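Local coordinates for protein DNA endonuclease I-CvuI (Chlorella vulgaris, PDB 5A77) that probably cuts DNA as a LAGLIDADG homing endonuclease in intron homing, working as a dimer on its double-stranded target, at residues B[43-57]-B[69-83]. Numbering follows the deposited sequence.
Unlike the reference sequence in segment 43-57: Q53 (reference Arg). With nucleotides of chain D; nucleotides of chain C; nucleotides of chain F.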
ATOM      1  N   VAL B  43       0.780 -12.958 -17.425  1.00 30.45           N
ATOM      2  CA  VAL B  43       0.729 -11.582 -16.954  1.00 33.13           C
ATOM      3  C   VAL B  43      -0.368 -11.414 -15.879  1.00 36.41           C
ATOM      4  O   VAL B  43      -1.449 -12.013 -15.987  1.00 34.20           O
ATOM      5  CB  VAL B  43       0.487 -10.599 -18.120  1.00 31.87           C
ATOM      6  CG1 VAL B  43       1.639 -10.651 -19.122  1.00 36.90           C
ATOM      7  CG2 VAL B  43      -0.825 -10.897 -18.807  1.00 30.48           C
ATOM      8  N   SER B  44      -0.097 -10.619 -14.841  1.00 29.21           N
ATOM      9  CA  SER B  44      -1.096 -10.386 -13.795  1.00 37.77           C
ATOM     10  C   SER B  44      -0.879  -9.150 -12.936  1.00 39.76           C
ATOM     11  O   SER B  44       0.253  -8.799 -12.586  1.00 39.26           O
ATOM     12  CB  SER B  44      -1.194 -11.602 -12.864  1.00 41.17           C
ATOM     13  OG  SER B  44       0.071 -11.961 -12.342  1.00 44.31           O
ATOM     14  N   LEU B  45      -1.989  -8.496 -12.606  1.00 38.56           N
ATOM     15  CA  LEU B  45      -2.019  -7.511 -11.535  1.00 39.86           C
ATOM     16  C   LEU B  45      -2.680  -8.151 -10.325  1.00 41.87           C
ATOM     17  O   LEU B  45      -3.794  -8.666 -10.429  1.00 40.50           O
ATOM     18  CB  LEU B  45      -2.778  -6.248 -11.955  1.00 41.12           C
ATOM     19  CG  LEU B  45      -2.919  -5.118 -10.925  1.00 39.74           C
ATOM     20  CD1 LEU B  45      -2.995  -3.786 -11.626  1.00 44.26           C
ATOM     21  CD2 LEU B  45      -4.153  -5.298 -10.061  1.00 44.59           C
ATOM     22  N   THR B  46      -2.018  -8.108  -9.174  1.00 44.89           N
ATOM     23  CA  THR B  46      -2.599  -8.704  -7.972  1.00 41.46           C
ATOM     24  C   THR B  46      -2.522  -7.719  -6.805  1.00 40.86           C
ATOM     25  O   THR B  46      -1.527  -7.025  -6.636  1.00 42.59           O
ATOM     26  CB  THR B  46      -1.883 -10.021  -7.602  1.00 42.20           C
ATOM     27  OG1 THR B  46      -2.334 -11.069  -8.471  1.00 46.05           O
ATOM     28  CG2 THR B  46      -2.223 -10.432  -6.183  1.00 42.57           C
ATOM     29  N   VAL B  47      -3.587  -7.642  -6.018  1.00 39.62           N
ATOM     30  CA  VAL B  47      -3.628  -6.786  -4.840  1.00 40.91           C
ATOM     31  C   VAL B  47      -3.884  -7.651  -3.598  1.00 43.54           C
ATOM     32  O   VAL B  47      -4.762  -8.520  -3.603  1.00 37.70           O
ATOM     33  CB  VAL B  47      -4.715  -5.695  -4.975  1.00 35.43           C
ATOM     34  CG1 VAL B  47      -4.972  -5.021  -3.650  1.00 38.26           C
ATOM     35  CG2 VAL B  47      -4.318  -4.677  -6.019  1.00 34.93           C
ATOM     36  N   PHE B  48      -3.098  -7.426  -2.547  1.00 43.19           N
ATOM     37  CA  PHE B  48      -3.189  -8.230  -1.332  1.00 43.93           C
ATOM     38  C   PHE B  48      -3.834  -7.477  -0.184  1.00 43.17           C
ATOM     39  O   PHE B  48      -3.570  -6.297   0.016  1.00 48.22           O
ATOM     40  CB  PHE B  48      -1.809  -8.705  -0.885  1.00 42.89           C
ATOM     41  CG  PHE B  48      -1.036  -9.405  -1.952  1.00 45.34           C
ATOM     42  CD1 PHE B  48      -1.214 -10.762  -2.184  1.00 46.19           C
ATOM     43  CD2 PHE B  48      -0.116  -8.712  -2.722  1.00 43.07           C
ATOM     44  CE1 PHE B  48      -0.484 -11.407  -3.170  1.00 42.78           C
ATOM     45  CE2 PHE B  48       0.600  -9.350  -3.699  1.00 45.14           C
ATOM     46  CZ  PHE B  48       0.418 -10.696  -3.924  1.00 42.54           C
ATOM     47  N   GLN B  49      -4.683  -8.166   0.569  1.00 45.10           N
ATOM     48  CA  GLN B  49      -5.202  -7.617   1.811  1.00 44.78           C
ATOM     49  C   GLN B  49      -5.561  -8.741   2.764  1.00 45.97           C
ATOM     50  O   GLN B  49      -5.872  -9.856   2.336  1.00 46.65           O
ATOM     51  CB  GLN B  49      -6.419  -6.720   1.568  1.00 42.32           C
ATOM     52  CG  GLN B  49      -6.586  -5.629   2.661  1.00 48.09           C
ATOM     53  CD  GLN B  49      -5.362  -4.711   2.766  1.00 46.58           C
ATOM     54  OE1 GLN B  49      -4.710  -4.413   1.760  1.00 47.47           O
ATOM     55  NE2 GLN B  49      -5.036  -4.279   3.979  1.00 46.28           N
ATOM     56  N   SER B  50      -5.490  -8.448   4.059  1.00 46.38           N
ATOM     57  CA  SER B  50      -5.898  -9.396   5.082  1.00 48.34           C
ATOM     58  C   SER B  50      -7.379  -9.693   4.900  1.00 45.76           C
ATOM     59  O   SER B  50      -8.144  -8.813   4.502  1.00 42.50           O
ATOM     60  CB  SER B  50      -5.602  -8.843   6.485  1.00 51.06           C
ATOM     61  OG  SER B  50      -6.297  -9.567   7.491  1.00 53.30           O
ATOM     62  N   THR B  51      -7.773 -10.937   5.168  1.00 47.74           N
ATOM     63  CA  THR B  51      -9.169 -11.354   5.008  1.00 51.08           C
ATOM     64  C   THR B  51     -10.045 -10.618   6.015  1.00 51.43           C
ATOM     65  O   THR B  51     -11.267 -10.539   5.852  1.00 55.44           O
ATOM     66  CB  THR B  51      -9.348 -12.888   5.173  1.00 50.34           C
ATOM     67  OG1 THR B  51      -8.364 -13.573   4.387  1.00 52.55           O
ATOM     68  CG2 THR B  51     -10.729 -13.331   4.712  1.00 45.80           C
ATOM     69  N   THR B  52      -9.403 -10.091   7.055  1.00 51.30           N
ATOM     70  CA  THR B  52     -10.015  -9.134   7.973  1.00 55.64           C
ATOM     71  C   THR B  52     -10.871  -8.133   7.214  1.00 54.70           C
ATOM     72  O   THR B  52     -12.028  -7.889   7.561  1.00 56.35           O
ATOM     73  CB  THR B  52      -8.945  -8.333   8.769  1.00 60.21           C
ATOM     74  OG1 THR B  52      -8.090  -9.222   9.502  1.00 58.97           O
ATOM     75  CG2 THR B  52      -9.612  -7.347   9.719  1.00 59.20           C
ATOM     76  N   GLN B  53     -10.281  -7.551   6.170  1.00 49.95           N
ATOM     77  CA  GLN B  53     -10.962  -6.539   5.385  1.00 47.67           C
ATOM     78  C   GLN B  53     -11.047  -6.966   3.947  1.00 48.62           C
ATOM     79  O   GLN B  53     -10.750  -6.199   3.029  1.00 46.66           O
ATOM     80  CB  GLN B  53     -10.261  -5.196   5.500  1.00 52.13           C
ATOM     81  CG  GLN B  53      -9.396  -5.045   6.732  1.00 55.05           C
ATOM     82  CD  GLN B  53      -9.030  -3.600   6.957  1.00 58.32           C
ATOM     83  OE1 GLN B  53      -9.907  -2.741   7.033  1.00 58.03           O
ATOM     84  NE2 GLN B  53      -7.731  -3.310   7.001  1.00 56.53           N
ATOM     85  N   HIS B  54     -11.488  -8.207   3.782  1.00 50.49           N
ATOM     86  CA  HIS B  54     -11.761  -8.816   2.496  1.00 41.64           C
ATOM     87  C   HIS B  54     -12.625  -7.918   1.612  1.00 43.07           C
ATOM     88  O   HIS B  54     -12.546  -7.980   0.387  1.00 44.63           O
ATOM     89  CB  HIS B  54     -12.433 -10.168   2.741  1.00 47.14           C
ATOM     90  CG  HIS B  54     -12.759 -10.930   1.490  1.00 48.76           C
ATOM     91  ND1 HIS B  54     -12.002 -12.007   1.062  1.00 43.48           N
ATOM     92  CD2 HIS B  54     -13.749 -10.795   0.591  1.00 44.94           C
ATOM     93  CE1 HIS B  54     -12.517 -12.495  -0.041  1.00 47.76           C
ATOM     94  NE2 HIS B  54     -13.594 -11.763  -0.362  1.00 46.09           N
ATOM     95  N   PHE B  55     -13.436  -7.063   2.231  1.00 46.09           N
ATOM     96  CA  PHE B  55     -14.389  -6.250   1.479  1.00 45.96           C
ATOM     97  C   PHE B  55     -13.735  -5.274   0.494  1.00 45.64           C
ATOM     98  O   PHE B  55     -14.311  -4.987  -0.558  1.00 43.68           O
ATOM     99  CB  PHE B  55     -15.322  -5.483   2.435  1.00 47.30           C
ATOM    100  CG  PHE B  55     -14.661  -4.361   3.211  1.00 44.09           C
ATOM    101  CD1 PHE B  55     -14.591  -3.079   2.684  1.00 44.76           C
ATOM    102  CD2 PHE B  55     -14.180  -4.577   4.496  1.00 46.72           C
ATOM    103  CE1 PHE B  55     -13.997  -2.041   3.397  1.00 46.85           C
ATOM    104  CE2 PHE B  55     -13.596  -3.544   5.228  1.00 49.35           C
ATOM    105  CZ  PHE B  55     -13.499  -2.273   4.675  1.00 45.73           C
ATOM    106  N   ILE B  56     -12.545  -4.773   0.828  1.00 44.77           N
ATOM    107  CA  ILE B  56     -11.858  -3.794  -0.023  1.00 44.94           C
ATOM    108  C   ILE B  56     -11.492  -4.387  -1.413  1.00 40.90           C
ATOM    109  O   ILE B  56     -11.518  -3.678  -2.419  1.00 36.51           O
ATOM    110  CB  ILE B  56     -10.585  -3.221   0.691  1.00 42.99           C
ATOM    111  CG1 ILE B  56     -10.183  -1.851   0.122  1.00 42.87           C
ATOM    112  CG2 ILE B  56      -9.412  -4.201   0.664  1.00 40.97           C
ATOM    113  CD1 ILE B  56     -11.188  -0.739   0.407  1.00 45.34           C
ATOM    114  N   LEU B  57     -11.188  -5.683  -1.463  1.00 33.55           N
ATOM    115  CA  LEU B  57     -10.861  -6.353  -2.716  1.00 40.44           C
ATOM    116  C   LEU B  57     -12.093  -6.534  -3.628  1.00 43.69           C
ATOM    117  O   LEU B  57     -11.972  -6.557  -4.857  1.00 38.42           O
ATOM    118  CB  LEU B  57     -10.219  -7.712  -2.432  1.00 38.86           C
ATOM    119  CG  LEU B  57      -8.943  -7.637  -1.603  1.00 35.97           C
ATOM    120  CD1 LEU B  57      -8.337  -9.009  -1.450  1.00 36.23           C
ATOM    121  CD2 LEU B  57      -7.958  -6.706  -2.279  1.00 38.18           C
ATOM    122  N   VAL B  69     -11.601 -12.617  -6.820  1.00 37.20           N
ATOM    123  CA  VAL B  69     -11.160 -12.551  -5.434  1.00 39.06           C
ATOM    124  C   VAL B  69     -11.122 -13.963  -4.841  1.00 37.07           C
ATOM    125  O   VAL B  69     -12.000 -14.764  -5.112  1.00 33.52           O
ATOM    126  CB  VAL B  69     -12.085 -11.652  -4.583  1.00 34.83           C
ATOM    127  CG1 VAL B  69     -11.634 -11.670  -3.155  1.00 34.65           C
ATOM    128  CG2 VAL B  69     -12.126 -10.219  -5.134  1.00 30.38           C
ATOM    129  N   ARG B  70     -10.093 -14.276  -4.058  1.00 40.74           N
ATOM    130  CA  ARG B  70     -10.076 -15.522  -3.292  1.00 39.97           C
ATOM    131  C   ARG B  70      -9.661 -15.297  -1.830  1.00 43.55           C
ATOM    132  O   ARG B  70      -9.082 -14.274  -1.474  1.00 36.77           O
ATOM    133  CB  ARG B  70      -9.134 -16.546  -3.920  1.00 40.55           C
ATOM    134  CG  ARG B  70      -7.651 -16.235  -3.711  1.00 40.75           C
ATOM    135  CD  ARG B  70      -6.742 -17.396  -4.132  1.00 40.33           C
ATOM    136  NE  ARG B  70      -5.374 -16.938  -4.363  1.00 39.79           N
ATOM    137  CZ  ARG B  70      -4.278 -17.514  -3.874  1.00 38.06           C
ATOM    138  NH1 ARG B  70      -4.350 -18.605  -3.126  1.00 36.88           N
ATOM    139  NH2 ARG B  70      -3.093 -16.998  -4.162  1.00 41.62           N
ATOM    140  N   LYS B  71      -9.988 -16.276  -0.996  1.00 48.58           N
ATOM    141  CA  LYS B  71      -9.472 -16.381   0.356  1.00 47.75           C
ATOM    142  C   LYS B  71      -8.292 -17.348   0.343  1.00 47.19           C
ATOM    143  O   LYS B  71      -8.455 -18.493  -0.061  1.00 53.95           O
ATOM    144  CB  LYS B  71     -10.554 -16.905   1.308  1.00 46.90           C
ATOM    145  CG  LYS B  71     -11.867 -16.116   1.351  1.00 50.01           C
ATOM    146  CD  LYS B  71     -12.353 -16.004   2.791  1.00 54.87           C
ATOM    147  CE  LYS B  71     -13.734 -15.385   2.904  1.00 59.14           C
ATOM    148  NZ  LYS B  71     -14.110 -15.197   4.337  1.00 62.99           N
ATOM    149  N   ARG B  72      -7.157 -16.966   0.900  1.00 45.40           N
ATOM    150  CA  ARG B  72      -6.046 -17.868   1.053  1.00 47.84           C
ATOM    151  C   ARG B  72      -6.231 -18.622   2.361  1.00 51.38           C
ATOM    152  O   ARG B  72      -7.030 -18.232   3.174  1.00 58.15           O
ATOM    153  CB  ARG B  72      -4.759 -17.073   1.047  1.00 52.10           C
ATOM    154  CG  ARG B  72      -4.457 -16.401  -0.277  1.00 48.78           C
ATOM    155  CD  ARG B  72      -3.443 -15.266  -0.201  1.00 49.58           C
ATOM    156  NE  ARG B  72      -2.376 -15.497   0.752  1.00 57.08           N
ATOM    157  CZ  ARG B  72      -1.195 -14.910   0.713  1.00 55.80           C
ATOM    158  NH1 ARG B  72      -0.907 -14.060  -0.229  1.00 46.63           N
ATOM    159  NH2 ARG B  72      -0.303 -15.187   1.628  1.00 60.11           N
ATOM    160  N   ASN B  73      -5.508 -19.700   2.585  1.00 50.39           N
ATOM    161  CA  ASN B  73      -5.772 -20.548   3.750  1.00 52.68           C
ATOM    162  C   ASN B  73      -5.140 -19.931   5.013  1.00 55.13           C
ATOM    163  O   ASN B  73      -5.543 -20.228   6.122  1.00 53.63           O
ATOM    164  CB  ASN B  73      -5.255 -21.975   3.510  1.00 47.73           C
ATOM    165  CG  ASN B  73      -3.763 -22.017   3.263  1.00 52.35           C
ATOM    166  OD1 ASN B  73      -3.091 -20.985   3.272  1.00 57.41           O
ATOM    167  ND2 ASN B  73      -3.232 -23.212   3.051  1.00 50.90           N
ATOM    168  N   ASP B  74      -4.146 -19.063   4.805  1.00 51.00           N
ATOM    169  CA  ASP B  74      -3.432 -18.414   5.912  1.00 54.78           C
ATOM    170  C   ASP B  74      -3.926 -17.028   6.366  1.00 51.79           C
ATOM    171  O   ASP B  74      -3.246 -16.342   7.128  1.00 54.30           O
ATOM    172  CB  ASP B  74      -1.931 -18.361   5.598  1.00 56.97           C
ATOM    173  CG  ASP B  74      -1.582 -17.552   4.373  1.00 57.91           C
ATOM    174  OD1 ASP B  74      -2.455 -16.916   3.727  1.00 55.22           O
ATOM    175  OD2 ASP B  74      -0.373 -17.555   3.993  1.00 55.76           O
ATOM    176  N   GLY B  75      -5.111 -16.630   5.918  1.00 54.88           N
ATOM    177  CA  GLY B  75      -5.740 -15.426   6.446  1.00 53.01           C
ATOM    178  C   GLY B  75      -5.600 -14.153   5.617  1.00 52.33           C
ATOM    179  O   GLY B  75      -5.840 -13.045   6.109  1.00 48.19           O
ATOM    180  N   MET B  76      -5.208 -14.307   4.357  1.00 53.57           N
ATOM    181  CA  MET B  76      -5.124 -13.183   3.428  1.00 49.59           C
ATOM    182  C   MET B  76      -6.129 -13.386   2.317  1.00 47.33           C
ATOM    183  O   MET B  76      -6.565 -14.507   2.067  1.00 46.78           O
ATOM    184  CB  MET B  76      -3.709 -13.038   2.835  1.00 46.29           C
ATOM    185  CG  MET B  76      -2.660 -12.548   3.815  1.00 50.38           C
ATOM    186  SD  MET B  76      -2.846 -10.822   4.236  1.00 51.41           S
ATOM    187  CE  MET B  76      -2.360  -9.959   2.734  1.00 46.49           C
ATOM    188  N   SER B  77      -6.502 -12.295   1.663  1.00 46.37           N
ATOM    189  CA  SER B  77      -7.248 -12.386   0.422  1.00 41.15           C
ATOM    190  C   SER B  77      -6.466 -11.685  -0.687  1.00 38.56           C
ATOM    191  O   SER B  77      -5.754 -10.696  -0.450  1.00 37.94           O
ATOM    192  CB  SER B  77      -8.646 -11.787   0.585  1.00 41.56           C
ATOM    193  OG  SER B  77      -9.424 -12.576   1.476  1.00 43.92           O
ATOM    194  N   GLU B  78      -6.571 -12.233  -1.889  1.00 39.54           N
ATOM    195  CA  GLU B  78      -5.975 -11.646  -3.077  1.00 36.83           C
ATOM    196  C   GLU B  78      -7.075 -11.263  -4.041  1.00 34.45           C
ATOM    197  O   GLU B  78      -8.036 -12.002  -4.202  1.00 36.45           O
ATOM    198  CB  GLU B  78      -5.011 -12.619  -3.745  1.00 35.08           C
ATOM    199  CG  GLU B  78      -3.874 -13.101  -2.862  1.00 39.24           C
ATOM    200  CD  GLU B  78      -2.800 -13.842  -3.644  1.00 42.66           C
ATOM    201  OE1 GLU B  78      -2.794 -13.744  -4.894  1.00 46.43           O
ATOM    202  OE2 GLU B  78      -1.958 -14.523  -3.015  1.00 41.83           O
ATOM    203  N   PHE B  79      -6.959 -10.092  -4.649  1.00 34.85           N
ATOM    204  CA  PHE B  79      -7.739  -9.784  -5.841  1.00 40.08           C
ATOM    205  C   PHE B  79      -6.814  -9.900  -7.052  1.00 40.70           C
ATOM    206  O   PHE B  79      -5.751  -9.293  -7.074  1.00 37.73           O
ATOM    207  CB  PHE B  79      -8.350  -8.384  -5.775  1.00 36.16           C
ATOM    208  CG  PHE B  79      -8.708  -7.826  -7.129  1.00 41.16           C
ATOM    209  CD1 PHE B  79      -9.958  -8.059  -7.676  1.00 40.57           C
ATOM    210  CD2 PHE B  79      -7.780  -7.091  -7.871  1.00 37.99           C
ATOM    211  CE1 PHE B  79     -10.287  -7.558  -8.927  1.00 41.05           C
ATOM    212  CE2 PHE B  79      -8.102  -6.589  -9.118  1.00 34.10           C
ATOM    213  CZ  PHE B  79      -9.364  -6.818  -9.642  1.00 38.10           C
ATOM    214  N   CYS B  80      -7.201 -10.649  -8.073  1.00 39.76           N
ATOM    215  CA  CYS B  80      -6.254 -10.833  -9.171  1.00 41.28           C
ATOM    216  C   CYS B  80      -6.835 -10.726 -10.578  1.00 41.24           C
ATOM    217  O   CYS B  80      -7.877 -11.311 -10.883  1.00 39.77           O
ATOM    218  CB  CYS B  80      -5.555 -12.181  -9.035  1.00 38.27           C
ATOM    219  SG  CYS B  80      -4.360 -12.421 -10.336  1.00 57.83           S
ATOM    220  N   VAL B  81      -6.146  -9.969 -11.428  1.00 36.04           N
ATOM    221  CA  VAL B  81      -6.487  -9.902 -12.840  1.00 38.35           C
ATOM    222  C   VAL B  81      -5.414 -10.612 -13.646  1.00 37.83           C
ATOM    223  O   VAL B  81      -4.279 -10.128 -13.734  1.00 39.80           O
ATOM    224  CB  VAL B  81      -6.629  -8.449 -13.337  1.00 37.07           C
ATOM    225  CG1 VAL B  81      -7.197  -8.419 -14.749  1.00 39.80           C
ATOM    226  CG2 VAL B  81      -7.521  -7.665 -12.416  1.00 34.76           C
ATOM    227  N   VAL B  82      -5.763 -11.762 -14.216  1.00 33.67           N
ATOM    228  CA  VAL B  82      -4.842 -12.517 -15.065  1.00 37.67           C
ATOM    229  C   VAL B  82      -5.199 -12.354 -16.535  1.00 36.80           C
ATOM    230  O   VAL B  82      -6.378 -12.255 -16.887  1.00 33.89           O
ATOM    231  CB  VAL B  82      -4.854 -14.027 -14.734  1.00 39.24           C
ATOM    232  CG1 VAL B  82      -3.675 -14.753 -15.393  1.00 30.80           C
ATOM    233  CG2 VAL B  82      -4.853 -14.247 -13.241  1.00 39.75           C
ATOM    234  N   GLY B  83      -4.171 -12.311 -17.386  1.00 43.92           N
ATOM    235  CA  GLY B  83      -4.327 -12.475 -18.825  1.00 36.58           C
ATOM    236  C   GLY B  83      -4.358 -11.195 -19.633  1.00 38.38           C
ATOM    237  O   GLY B  83      -4.823 -10.163 -19.156  1.00 39.48           O
TER
ATOM    238  P    DC D  14      -2.178  -6.184   4.743  1.00 51.75           P
ATOM    239  OP1  DC D  14      -2.119  -4.735   4.424  1.00 46.24           O
ATOM    240  OP2  DC D  14      -3.448  -6.808   5.186  1.00 42.26           O
ATOM    241  O5'  DC D  14      -1.626  -7.049   3.498  1.00 50.99           O
ATOM    242  C5'  DC D  14      -0.879  -6.420   2.457  1.00 49.01           C
ATOM    243  C4'  DC D  14       0.596  -6.826   2.484  1.00 48.55           C
ATOM    244  O4'  DC D  14       0.787  -8.045   3.260  1.00 46.57           O
ATOM    245  C3'  DC D  14       1.214  -7.105   1.106  1.00 44.07           C
ATOM    246  O3'  DC D  14       2.337  -6.231   0.875  1.00 48.76           O
ATOM    247  C2'  DC D  14       1.637  -8.586   1.187  1.00 44.22           C
ATOM    248  C1'  DC D  14       1.847  -8.755   2.678  1.00 45.17           C
ATOM    249  N1   DC D  14       1.850 -10.193   3.190  1.00 45.35           N
ATOM    250  C2   DC D  14       2.969 -11.016   2.964  1.00 43.24           C
ATOM    251  O2   DC D  14       3.930 -10.567   2.326  1.00 43.60           O
ATOM    252  N3   DC D  14       2.969 -12.286   3.452  1.00 40.66           N
ATOM    253  C4   DC D  14       1.919 -12.735   4.146  1.00 43.64           C
ATOM    254  N4   DC D  14       1.966 -13.988   4.611  1.00 42.93           N
ATOM    255  C5   DC D  14       0.775 -11.915   4.396  1.00 43.47           C
ATOM    256  C6   DC D  14       0.787 -10.662   3.908  1.00 44.37           C
TER
ATOM    257  P    DT C   9       0.556 -25.056   2.287  1.00 57.07           P
ATOM    258  OP1  DT C   9       1.382 -26.246   2.616  1.00 47.04           O
ATOM    259  OP2  DT C   9      -0.474 -24.566   3.253  1.00 53.27           O
ATOM    260  O5'  DT C   9       1.594 -23.891   1.909  1.00 55.68           O
ATOM    261  C5'  DT C   9       2.846 -24.223   1.301  1.00 53.82           C
ATOM    262  C4'  DT C   9       3.854 -23.092   1.447  1.00 54.45           C
ATOM    263  O4'  DT C   9       3.474 -21.982   0.582  1.00 50.53           O
ATOM    264  C3'  DT C   9       3.989 -22.493   2.860  1.00 57.53           C
ATOM    265  O3'  DT C   9       5.358 -22.075   3.076  1.00 61.38           O
ATOM    266  C2'  DT C   9       3.068 -21.279   2.762  1.00 53.32           C
ATOM    267  C1'  DT C   9       3.437 -20.808   1.361  1.00 53.11           C
ATOM    268  N1   DT C   9       2.489 -19.823   0.754  1.00 47.69           N
ATOM    269  C2   DT C   9       2.959 -18.963  -0.217  1.00 44.02           C
ATOM    270  O2   DT C   9       4.109 -18.974  -0.614  1.00 41.63           O
ATOM    271  N3   DT C   9       2.030 -18.081  -0.703  1.00 40.29           N
ATOM    272  C4   DT C   9       0.707 -17.978  -0.317  1.00 42.44           C
ATOM    273  O4   DT C   9      -0.059 -17.160  -0.816  1.00 43.04           O
ATOM    274  C5   DT C   9       0.281 -18.909   0.703  1.00 43.78           C
ATOM    275  C7   DT C   9      -1.137 -18.893   1.190  1.00 48.14           C
ATOM    276  C6   DT C   9       1.185 -19.771   1.190  1.00 44.18           C
TER
ATOM    277  OP3  DG F   1       5.994  -4.614  -2.880  1.00 57.82           O
ATOM    278  P    DG F   1       4.556  -4.328  -2.634  1.00 60.78           P
ATOM    279  OP1  DG F   1       4.424  -3.984  -1.197  1.00 57.82           O
ATOM    280  OP2  DG F   1       4.110  -3.351  -3.655  1.00 56.86           O
ATOM    281  O5'  DG F   1       3.705  -5.652  -2.918  1.00 56.74           O
ATOM    282  C5'  DG F   1       3.555  -6.661  -1.900  1.00 54.93           C
ATOM    283  C4'  DG F   1       4.566  -7.763  -2.133  1.00 50.00           C
ATOM    284  O4'  DG F   1       4.286  -8.921  -1.305  1.00 46.26           O
ATOM    285  C3'  DG F   1       4.622  -8.273  -3.560  1.00 48.00           C
ATOM    286  O3'  DG F   1       5.953  -8.353  -3.907  1.00 50.62           O
ATOM    287  C2'  DG F   1       3.981  -9.665  -3.469  1.00 45.18           C
ATOM    288  C1'  DG F   1       4.435 -10.084  -2.092  1.00 45.09           C
ATOM    289  N9   DG F   1       3.656 -11.141  -1.461  1.00 42.15           N
ATOM    290  C8   DG F   1       2.297 -11.159  -1.235  1.00 41.72           C
ATOM    291  N7   DG F   1       1.899 -12.215  -0.576  1.00 41.20           N
ATOM    292  C5   DG F   1       3.069 -12.923  -0.329  1.00 41.35           C
ATOM    293  C6   DG F   1       3.272 -14.145   0.345  1.00 41.96           C
ATOM    294  O6   DG F   1       2.435 -14.874   0.871  1.00 44.74           O
ATOM    295  N1   DG F   1       4.612 -14.508   0.367  1.00 40.96           N
ATOM    296  C2   DG F   1       5.627 -13.784  -0.186  1.00 41.27           C
ATOM    297  N2   DG F   1       6.860 -14.293  -0.054  1.00 43.35           N
ATOM    298  N3   DG F   1       5.453 -12.635  -0.822  1.00 41.97           N
ATOM    299  C4   DG F   1       4.155 -12.270  -0.858  1.00 39.95           C
TER
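Two neighbouring antiparallel strands of the DNA-binding sheet, 43-50 and 76-82, make this contact, with axes 4.6 Å apart at 155°. Paired N-H...O bonds join V47 to F79, and F79 N reaches V47 O at 2.9 Å. On the DNA side of the sheet, F48 and E78 lie alongside each other: E78 CD stands 3.4 Å from F48 CE1, with ring and carboxylate planes 72° apart. C8 of DG1 (chain F) sits over the centre of one F48 face, while T46 CG2 covers the opposite face nearer the rim. The R72 guanidinium approaches the same guanine edgewise, and its NH2 gives O6 a 2.9 Å bond; the NH1 bond to N7 is weak. The R72 chain is bent at chi3 (36°), and its guanidinium forms salt bridges with D74 and E78: D74 OD1 receives NE in the guanidinium plane through its syn lone pair, whereas the hydrogen bond from NH1 to E78 OE2 is weak. A leucine in place of R72 would probably leave DG1 O6 without this donor and D74 without its charged mate. On the other side of the sheet, S77 OG meets H54 ND1 at 2.7 Å and T51 OG1 at 3.3 Å, while L57 CB packs 3.9 Å from F79 CB, joining helix 55-64 to the sheet. Base-reading side chains on one face and helix packing on the other are typical of the LAGLIDADG fold.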